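Local coordinates for MSM0273 (Mycobacterium smegmatis, PDB 5L37), which forms pentamers that probably cap the vertices of the shell of a bacterial microcompartment, the RMM organelle, at residues A38-G43 with A71-S76. Numbering follows the deposited sequence.
Sequences AFDVLG and ALIIGS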
loop_
_atom_site.group_PDB
_atom_site.type_symbol
_atom_site.label_atom_id
_atom_site.label_comp_id
_atom_site.label_asym_id
_atom_site.label_seq_id
_atom_site.Cartn_x
_atom_site.Cartn_y
_atom_site.Cartn_z
ATOM N N ALA C 38 15.636 -0.576 -1.985
ATOM C CA ALA C 38 14.990 -0.422 -3.272
ATOM C C ALA C 38 15.751 -1.155 -4.333
ATOM O O ALA C 38 16.992 -1.218 -4.279
ATOM C CB ALA C 38 14.872 1.087 -3.660
ATOM N N PHE C 39 15.034 -1.692 -5.313
ATOM C CA PHE C 39 15.673 -2.363 -6.441
ATOM C C PHE C 39 16.136 -1.340 -7.460
ATOM O O PHE C 39 15.467 -0.344 -7.676
ATOM C CB PHE C 39 14.701 -3.362 -7.102
ATOM C CG PHE C 39 15.388 -4.397 -7.910
ATOM C CD1 PHE C 39 16.064 -5.412 -7.267
ATOM C CD2 PHE C 39 15.369 -4.373 -9.315
ATOM C CE1 PHE C 39 16.731 -6.403 -7.983
ATOM C CE2 PHE C 39 16.036 -5.357 -10.062
ATOM C CZ PHE C 39 16.723 -6.374 -9.386
ATOM N N ASP C 40 17.281 -1.589 -8.068
ATOM C CA ASP C 40 17.845 -0.641 -9.034
ATOM C C ASP C 40 18.292 -1.336 -10.291
ATOM O O ASP C 40 19.038 -2.328 -10.231
ATOM C CB ASP C 40 19.032 0.069 -8.416
ATOM C CG ASP C 40 19.610 1.128 -9.340
ATOM O OD1 ASP C 40 18.907 2.083 -9.670
ATOM O OD2 ASP C 40 20.805 1.054 -9.590
ATOM N N VAL C 41 17.874 -0.793 -11.437
ATOM C CA VAL C 41 18.299 -1.308 -12.731
ATOM C C VAL C 41 19.124 -0.269 -13.501
ATOM O O VAL C 41 19.642 -0.560 -14.574
ATOM C CB VAL C 41 17.112 -1.739 -13.602
ATOM C CG1 VAL C 41 16.313 -2.899 -12.889
ATOM C CG2 VAL C 41 16.166 -0.571 -13.885
ATOM N N LEU C 42 19.211 0.943 -12.958
ATOM C CA LEU C 42 19.901 2.074 -13.613
ATOM C C LEU C 42 21.391 2.244 -13.320
ATOM O O LEU C 42 22.009 3.201 -13.808
ATOM C CB LEU C 42 19.179 3.374 -13.265
ATOM C CG LEU C 42 17.781 3.487 -13.892
ATOM C CD1 LEU C 42 17.032 4.737 -13.317
ATOM C CD2 LEU C 42 17.855 3.537 -15.432
ATOM N N GLY C 43 21.942 1.460 -12.402
ATOM C CA GLY C 43 23.336 1.635 -12.066
ATOM C C GLY C 43 23.515 2.861 -11.190
ATOM O O GLY C 43 24.553 3.560 -11.269
ATOM N N ALA C 71 9.752 -1.977 -4.338
ATOM C CA ALA C 71 10.356 -0.630 -4.385
ATOM C C ALA C 71 11.370 -0.593 -5.504
ATOM O O ALA C 71 12.184 -1.516 -5.608
ATOM C CB ALA C 71 11.034 -0.300 -3.040
ATOM N N LEU C 72 11.263 0.405 -6.370
ATOM C CA LEU C 72 12.076 0.484 -7.597
ATOM C C LEU C 72 12.525 1.906 -7.775
ATOM O O LEU C 72 11.725 2.823 -7.729
ATOM C CB LEU C 72 11.261 0.042 -8.828
ATOM C CG LEU C 72 11.957 0.130 -10.189
ATOM C CD1 LEU C 72 13.166 -0.863 -10.277
ATOM C CD2 LEU C 72 10.919 -0.195 -11.252
ATOM N N ILE C 73 13.825 2.078 -8.016
ATOM C CA ILE C 73 14.320 3.393 -8.416
ATOM C C ILE C 73 13.942 3.670 -9.861
ATOM O O ILE C 73 14.267 2.886 -10.763
ATOM C CB ILE C 73 15.844 3.442 -8.193
ATOM C CG1 ILE C 73 16.120 3.571 -6.683
ATOM C CG2 ILE C 73 16.466 4.618 -9.003
ATOM C CD1 ILE C 73 17.627 3.185 -6.289
ATOM N N ILE C 74 13.218 4.765 -10.098
ATOM C CA ILE C 74 12.755 5.010 -11.462
ATOM C C ILE C 74 13.545 6.118 -12.152
ATOM O O ILE C 74 13.335 6.351 -13.340
ATOM C CB ILE C 74 11.198 5.310 -11.542
ATOM C CG1 ILE C 74 10.856 6.574 -10.806
ATOM C CG2 ILE C 74 10.392 4.131 -10.992
ATOM C CD1 ILE C 74 9.373 6.984 -11.049
ATOM N N GLY C 75 14.424 6.819 -11.429
ATOM C CA GLY C 75 15.246 7.837 -12.102
ATOM C C GLY C 75 16.096 8.598 -11.094
ATOM O O GLY C 75 15.918 8.448 -9.870
ATOM N N SER C 76 17.039 9.385 -11.590
ATOM C CA SER C 76 17.789 10.262 -10.687
ATOM C C SER C 76 17.201 11.647 -10.755
ATOM O O SER C 76 16.497 11.986 -11.713
ATOM C CB SER C 76 19.301 10.265 -10.978
ATOM O OG SER C 76 19.524 10.763 -12.248
HETATM O O HOH W 1 16.655 1.681 -11.191
#
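The backbones of Phe39 and Leu72 pair where the edge strands 35-40 and 71-76 meet, the segments 38-40 and 71-76 running in roughly the same direction at 46°. Phe39 N donates to Ala71 O (2.9 Å) from above the carbonyl plane, whereas Ile73 N approaches Phe39 O (2.9 Å) almost in line with its C=O bond; together the two bonds form a single parallel bridge. Leu72, with CG anti to the backbone N (chi1 177°) and chi2 65° turning CD1 back, sets CD1 beside Phe39 O and at the edge of the Phe39 ring, near its plane, 4.3 Å from CD2. On the inner side Ile73 carries the packing: CG1 meets Ala38 CB, while CG2 lies 3.6 Å from Asp40 OD1, the two side chains crossing obliquely. Beyond Asp40 the first strand has ended and the chains move apart. There a water donates to Asp40 OD1 and to Ile73 O (2.7 Å) and accepts from Val41 N, carrying the join one step further; Ser44 OG also bonds OD1. Leu42 CD1 then rests against Gly75 CA at 3.8 Å, and Leu42 O accepts a hydrogen bond from Arg14 NH2 of a neighbouring subunit. Joining the two outermost strands of an otherwise antiparallel sheet, this parallel pairing closes the OB-type barrel of EutN/CcmL proteins.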